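Local coordinates for protein LbaCas13a H328A (C2c2) (Lachnospiraceae bacterium NK4A179, PDB 5WLH) that binds a pre-crRNA and, as a CRISPR-Cas13a nuclease, probably processes it and uses the resulting guide to find and cut target RNA, at residues A[375-386]-A[401-412]. Residues are numbered along the deposited sequence; the frame is centred on the assembly and turned at random.
Sequences NIGCYRQAVKAV and NMFFIHRIEYGV. With nucleotides of chain B.
Tyr379 and Glu409 both place CG anti to the backbone N, with chi1 169° and 176°. Each group thus leans across the gap between two antiparallel helices, and the extended Glu409 chain lays its carboxylate over one face of the Tyr379 ring. The two planes are almost parallel, with Glu409 OE2 3.5 Å from Tyr379 CG. The base of A16 of chain B covers the same face. Its N6 donates to Glu409 OE1 at 2.7 Å, and its N1 lies 2.6 Å from Glu409 OE2. Tyr379 is a knob among Met402, Ile405, His406 and Glu409. Its OH is 3.0 Å from His406 NE2, and Glu276 takes His406 ND1.

Ile405 is the reciprocal knob. Its CG2 touches Tyr379 CD2 at 3.6 Å, while CD1 meets both methyls of Val386. Val383 CG2 backs the other face of the tyrosine and touches Met402 CE. At the other end Asn375 ND2 donates to Glu409 O at 3.0 Å (160°), and Tyr309 bonds its OD1.

Arg380 holds N3 of A16 and the phosphate of A18 of chain B. Adenine is thus gripped on two edges. The short distance from N1 to OE2 suggests a proton between them, on either the base or the carboxylate.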
loop_
_atom_site.group_PDB
_atom_site.type_symbol
_atom_site.label_atom_id
_atom_site.label_comp_id
_atom_site.label_asym_id
_atom_site.label_seq_id
_atom_site.Cartn_x
_atom_site.Cartn_y
_atom_site.Cartn_z
ATOM N N ASN A 375 31.011 5.192 15.037
ATOM C CA ASN A 375 29.878 4.711 15.830
ATOM C C ASN A 375 30.349 3.820 16.977
ATOM O O ASN A 375 29.880 3.956 18.115
ATOM C CB ASN A 375 28.894 3.964 14.929
ATOM C CG ASN A 375 27.492 3.862 15.554
ATOM O OD1 ASN A 375 27.080 4.737 16.306
ATOM N ND2 ASN A 375 26.772 2.801 15.234
ATOM N N ILE A 376 31.288 2.912 16.700
ATOM C CA ILE A 376 31.813 2.027 17.737
ATOM C C ILE A 376 32.491 2.836 18.832
ATOM O O ILE A 376 32.288 2.590 20.028
ATOM C CB ILE A 376 32.779 0.998 17.122
ATOM C CG1 ILE A 376 32.003 -0.038 16.301
ATOM C CG2 ILE A 376 33.646 0.348 18.215
ATOM C CD1 ILE A 376 32.878 -0.789 15.267
ATOM N N GLY A 377 33.302 3.819 18.442
ATOM C CA GLY A 377 33.943 4.662 19.438
ATOM C C GLY A 377 32.942 5.430 20.283
ATOM O O GLY A 377 33.055 5.481 21.512
ATOM N N CYS A 378 31.950 6.050 19.631
ATOM C CA CYS A 378 30.877 6.716 20.368
ATOM C C CYS A 378 30.198 5.767 21.336
ATOM O O CYS A 378 29.897 6.141 22.473
ATOM C CB CYS A 378 29.831 7.259 19.409
ATOM S SG CYS A 378 30.365 8.654 18.470
ATOM N N TYR A 379 29.900 4.552 20.881
ATOM C CA TYR A 379 29.224 3.583 21.729
ATOM C C TYR A 379 30.067 3.249 22.957
ATOM O O TYR A 379 29.585 3.302 24.094
ATOM C CB TYR A 379 28.913 2.327 20.920
ATOM C CG TYR A 379 28.446 1.163 21.759
ATOM C CD1 TYR A 379 29.357 0.255 22.299
ATOM C CD2 TYR A 379 27.093 0.973 22.026
ATOM C CE1 TYR A 379 28.928 -0.804 23.080
ATOM C CE2 TYR A 379 26.656 -0.090 22.807
ATOM C CZ TYR A 379 27.580 -0.976 23.325
ATOM O OH TYR A 379 27.171 -2.036 24.091
ATOM N N ARG A 380 31.336 2.891 22.749
ATOM C CA ARG A 380 32.161 2.493 23.885
ATOM C C ARG A 380 32.339 3.644 24.868
ATOM O O ARG A 380 32.313 3.440 26.086
ATOM C CB ARG A 380 33.502 1.966 23.382
ATOM C CG ARG A 380 33.307 0.896 22.339
ATOM C CD ARG A 380 34.356 -0.181 22.348
ATOM N NE ARG A 380 33.919 -1.310 21.530
ATOM C CZ ARG A 380 34.666 -1.907 20.614
ATOM N NH1 ARG A 380 35.908 -1.490 20.394
ATOM N NH2 ARG A 380 34.179 -2.925 19.926
ATOM N N GLN A 381 32.473 4.870 24.356
ATOM C CA GLN A 381 32.585 6.039 25.221
ATOM C C GLN A 381 31.306 6.265 26.030
ATOM O O GLN A 381 31.364 6.628 27.212
ATOM C CB GLN A 381 32.913 7.260 24.366
ATOM C CG GLN A 381 32.456 8.581 24.930
ATOM C CD GLN A 381 31.075 9.029 24.437
ATOM O OE1 GLN A 381 30.610 8.654 23.349
ATOM N NE2 GLN A 381 30.411 9.833 25.253
ATOM N N ALA A 382 30.138 6.076 25.402
ATOM C CA ALA A 382 28.876 6.305 26.103
ATOM C C ALA A 382 28.636 5.246 27.171
ATOM O O ALA A 382 28.201 5.566 28.287
ATOM C CB ALA A 382 27.716 6.342 25.103
ATOM N N VAL A 383 28.901 3.982 26.846
ATOM C CA VAL A 383 28.748 2.910 27.822
ATOM C C VAL A 383 29.613 3.194 29.045
ATOM O O VAL A 383 29.159 3.068 30.189
ATOM C CB VAL A 383 29.080 1.552 27.171
ATOM C CG1 VAL A 383 29.324 0.496 28.221
ATOM C CG2 VAL A 383 27.944 1.092 26.229
ATOM N N LYS A 384 30.854 3.634 28.823
ATOM C CA LYS A 384 31.733 3.963 29.943
ATOM C C LYS A 384 31.174 5.118 30.773
ATOM O O LYS A 384 31.173 5.061 32.009
ATOM C CB LYS A 384 33.131 4.296 29.419
ATOM C CG LYS A 384 34.032 4.994 30.430
ATOM C CD LYS A 384 35.412 5.279 29.838
ATOM C CE LYS A 384 36.342 5.911 30.865
ATOM N NZ LYS A 384 36.831 4.895 31.841
ATOM N N ALA A 385 30.683 6.169 30.113
ATOM C CA ALA A 385 30.199 7.332 30.843
ATOM C C ALA A 385 28.921 7.036 31.627
ATOM O O ALA A 385 28.748 7.554 32.738
ATOM C CB ALA A 385 29.981 8.498 29.886
ATOM N N VAL A 386 27.990 6.246 31.075
ATOM C CA VAL A 386 26.784 5.967 31.857
ATOM C C VAL A 386 27.101 5.079 33.045
ATOM O O VAL A 386 26.352 5.077 34.035
ATOM C CB VAL A 386 25.652 5.315 31.036
ATOM C CG1 VAL A 386 25.195 6.237 29.927
ATOM C CG2 VAL A 386 26.063 3.961 30.512
ATOM N N ASN A 401 19.507 2.651 30.495
ATOM C CA ASN A 401 20.504 3.434 29.780
ATOM C C ASN A 401 21.152 2.610 28.677
ATOM O O ASN A 401 21.388 3.113 27.576
ATOM C CB ASN A 401 21.562 3.952 30.749
ATOM C CG ASN A 401 20.989 4.906 31.786
ATOM O OD1 ASN A 401 20.148 5.759 31.472
ATOM N ND2 ASN A 401 21.443 4.767 33.034
ATOM N N MET A 402 21.443 1.342 28.963
ATOM C CA MET A 402 22.043 0.474 27.962
ATOM C C MET A 402 21.055 0.173 26.843
ATOM O O MET A 402 21.447 0.100 25.675
ATOM C CB MET A 402 22.531 -0.825 28.599
ATOM C CG MET A 402 23.795 -0.686 29.451
ATOM S SD MET A 402 25.179 -0.002 28.515
ATOM C CE MET A 402 25.385 -1.263 27.289
ATOM N N PHE A 403 19.772 -0.019 27.176
ATOM C CA PHE A 403 18.789 -0.212 26.113
ATOM C C PHE A 403 18.821 0.960 25.148
ATOM O O PHE A 403 18.829 0.782 23.928
ATOM C CB PHE A 403 17.381 -0.378 26.689
ATOM C CG PHE A 403 16.343 -0.636 25.634
ATOM C CD1 PHE A 403 16.165 -1.916 25.134
ATOM C CD2 PHE A 403 15.591 0.409 25.102
ATOM C CE1 PHE A 403 15.235 -2.156 24.130
ATOM C CE2 PHE A 403 14.653 0.175 24.101
ATOM C CZ PHE A 403 14.470 -1.111 23.624
ATOM N N PHE A 404 18.837 2.172 25.687
ATOM C CA PHE A 404 18.825 3.351 24.844
ATOM C C PHE A 404 20.139 3.494 24.081
ATOM O O PHE A 404 20.135 3.832 22.895
ATOM C CB PHE A 404 18.533 4.587 25.702
ATOM C CG PHE A 404 17.065 4.804 25.960
ATOM C CD1 PHE A 404 16.152 4.786 24.907
ATOM C CD2 PHE A 404 16.590 4.985 27.253
ATOM C CE1 PHE A 404 14.789 4.967 25.148
ATOM C CE2 PHE A 404 15.231 5.189 27.494
ATOM C CZ PHE A 404 14.330 5.167 26.442
ATOM N N ILE A 405 21.274 3.233 24.732
ATOM C CA ILE A 405 22.544 3.330 24.010
ATOM C C ILE A 405 22.580 2.331 22.856
ATOM O O ILE A 405 23.076 2.639 21.763
ATOM C CB ILE A 405 23.724 3.135 24.975
ATOM C CG1 ILE A 405 23.841 4.363 25.881
ATOM C CG2 ILE A 405 25.044 2.950 24.195
ATOM C CD1 ILE A 405 24.657 4.134 27.104
ATOM N N HIS A 406 22.022 1.138 23.065
ATOM C CA HIS A 406 21.921 0.166 21.977
ATOM C C HIS A 406 20.990 0.650 20.871
ATOM O O HIS A 406 21.274 0.429 19.686
ATOM C CB HIS A 406 21.452 -1.182 22.512
ATOM C CG HIS A 406 22.560 -2.015 23.079
ATOM N ND1 HIS A 406 22.485 -2.613 24.318
ATOM C CD2 HIS A 406 23.776 -2.340 22.576
ATOM C CE1 HIS A 406 23.607 -3.274 24.554
ATOM N NE2 HIS A 406 24.404 -3.129 23.509
ATOM N N ARG A 407 19.854 1.274 21.234
ATOM C CA ARG A 407 18.996 1.896 20.224
ATOM C C ARG A 407 19.751 2.964 19.445
ATOM O O ARG A 407 19.614 3.062 18.220
ATOM C CB ARG A 407 17.751 2.537 20.862
ATOM C CG ARG A 407 16.747 1.584 21.479
ATOM C CD ARG A 407 16.232 0.553 20.479
ATOM N NE ARG A 407 15.648 1.161 19.284
ATOM C CZ ARG A 407 15.336 0.459 18.204
ATOM N NH1 ARG A 407 15.549 -0.857 18.202
ATOM N NH2 ARG A 407 14.805 1.057 17.147
ATOM N N ILE A 408 20.511 3.810 20.150
ATOM C CA ILE A 408 21.241 4.887 19.484
ATOM C C ILE A 408 22.232 4.305 18.490
ATOM O O ILE A 408 22.326 4.750 17.340
ATOM C CB ILE A 408 21.963 5.773 20.516
ATOM C CG1 ILE A 408 20.958 6.520 21.386
ATOM C CG2 ILE A 408 22.820 6.799 19.787
ATOM C CD1 ILE A 408 21.600 7.221 22.605
ATOM N N GLU A 409 23.019 3.325 18.943
ATOM C CA GLU A 409 24.007 2.709 18.068
ATOM C C GLU A 409 23.343 2.111 16.846
ATOM O O GLU A 409 23.840 2.249 15.718
ATOM C CB GLU A 409 24.770 1.627 18.825
ATOM C CG GLU A 409 25.762 0.876 17.951
ATOM C CD GLU A 409 26.463 -0.244 18.685
ATOM O OE1 GLU A 409 25.773 -1.110 19.265
ATOM O OE2 GLU A 409 27.715 -0.247 18.669
ATOM N N TYR A 410 22.224 1.422 17.072
ATOM C CA TYR A 410 21.446 0.834 15.995
ATOM C C TYR A 410 20.941 1.905 15.043
ATOM O O TYR A 410 20.917 1.707 13.817
ATOM C CB TYR A 410 20.293 0.053 16.618
ATOM C CG TYR A 410 19.262 -0.473 15.670
ATOM C CD1 TYR A 410 19.525 -1.584 14.884
ATOM C CD2 TYR A 410 17.997 0.113 15.591
ATOM C CE1 TYR A 410 18.559 -2.086 14.029
ATOM C CE2 TYR A 410 17.033 -0.387 14.737
ATOM C CZ TYR A 410 17.318 -1.486 13.962
ATOM O OH TYR A 410 16.374 -2.009 13.097
ATOM N N GLY A 411 20.549 3.054 15.596
ATOM C CA GLY A 411 19.995 4.110 14.777
ATOM C C GLY A 411 21.039 4.728 13.879
ATOM O O GLY A 411 20.755 5.082 12.737
ATOM N N VAL A 412 22.270 4.858 14.384
ATOM C CA VAL A 412 23.343 5.337 13.528
ATOM C C VAL A 412 23.581 4.350 12.401
ATOM O O VAL A 412 23.764 4.749 11.245
ATOM C CB VAL A 412 24.628 5.585 14.341
ATOM C CG1 VAL A 412 25.798 5.916 13.391
ATOM C CG2 VAL A 412 24.415 6.723 15.302
ATOM P P A B 16 30.836 -9.084 23.053
ATOM O OP1 A B 16 31.636 -10.294 23.355
ATOM O OP2 A B 16 29.703 -8.699 23.942
ATOM O "O5'" A B 16 31.822 -7.844 23.010
ATOM C "C5'" A B 16 33.069 -7.904 22.318
ATOM C "C4'" A B 16 33.745 -6.552 22.304
ATOM O "O4'" A B 16 32.860 -5.606 21.659
ATOM C "C3'" A B 16 34.049 -5.962 23.677
ATOM O "O3'" A B 16 35.136 -5.051 23.559
ATOM C "C2'" A B 16 32.797 -5.158 23.979
ATOM O "O2'" A B 16 33.015 -4.085 24.868
ATOM C "C1'" A B 16 32.414 -4.639 22.596
ATOM N N9 A B 16 30.972 -4.512 22.388
ATOM C C8 A B 16 29.936 -5.237 22.926
ATOM N N7 A B 16 28.762 -4.875 22.458
ATOM C C5 A B 16 29.063 -3.864 21.555
ATOM C C6 A B 16 28.268 -3.067 20.725
ATOM N N6 A B 16 26.930 -3.165 20.667
ATOM N N1 A B 16 28.906 -2.166 19.948
ATOM C C2 A B 16 30.244 -2.058 19.998
ATOM N N3 A B 16 31.107 -2.760 20.736
ATOM C C4 A B 16 30.431 -3.644 21.495
ATOM P P A B 18 37.057 -3.851 17.756
ATOM O OP1 A B 18 37.478 -3.691 16.343
ATOM O OP2 A B 18 37.275 -2.749 18.731
ATOM O "O5'" A B 18 35.489 -4.178 17.782
ATOM C "C5'" A B 18 34.961 -5.296 17.078
ATOM C "C4'" A B 18 33.898 -6.006 17.882
ATOM O "O4'" A B 18 33.023 -5.022 18.495
ATOM C "C3'" A B 18 32.957 -6.900 17.087
ATOM O "O3'" A B 18 33.487 -8.184 16.820
ATOM C "C2'" A B 18 31.708 -6.924 17.958
ATOM O "O2'" A B 18 31.882 -7.809 19.054
ATOM C "C1'" A B 18 31.690 -5.492 18.493
ATOM N N9 A B 18 30.886 -4.583 17.657
ATOM C C8 A B 18 31.329 -3.604 16.800
ATOM N N7 A B 18 30.370 -2.941 16.205
ATOM C C5 A B 18 29.209 -3.518 16.701
ATOM C C6 A B 18 27.845 -3.282 16.469
ATOM N N6 A B 18 27.364 -2.355 15.644
ATOM N N1 A B 18 26.950 -4.048 17.134
ATOM C C2 A B 18 27.409 -4.983 17.973
ATOM N N3 A B 18 28.660 -5.304 18.275
ATOM C C4 A B 18 29.518 -4.533 17.591
ATOM P P G B 15 27.328 -13.516 20.880
ATOM O OP1 G B 15 28.507 -14.433 20.898
ATOM O OP2 G B 15 26.265 -13.666 21.913
ATOM O "O5'" G B 15 27.816 -12.014 20.881
ATOM C "C5'" G B 15 28.849 -11.607 20.002
ATOM C "C4'" G B 15 28.879 -10.115 19.844
ATOM O "O4'" G B 15 27.628 -9.649 19.278
ATOM C "C3'" G B 15 29.036 -9.308 21.121
ATOM O "O3'" G B 15 30.397 -9.247 21.520
ATOM C "C2'" G B 15 28.463 -7.957 20.720
ATOM O "O2'" G B 15 29.412 -7.234 19.950
ATOM C "C1'" G B 15 27.318 -8.375 19.793
ATOM N N9 G B 15 26.036 -8.452 20.515
ATOM C C8 G B 15 25.568 -9.518 21.247
ATOM N N7 G B 15 24.406 -9.291 21.802
ATOM C C5 G B 15 24.096 -7.996 21.414
ATOM C C6 G B 15 22.958 -7.214 21.716
ATOM O O6 G B 15 21.985 -7.544 22.404
ATOM N N1 G B 15 23.034 -5.953 21.141
ATOM C C2 G B 15 24.071 -5.511 20.356
ATOM N N2 G B 15 23.964 -4.264 19.878
ATOM N N3 G B 15 25.143 -6.234 20.064
ATOM C C4 G B 15 25.093 -7.457 20.626
#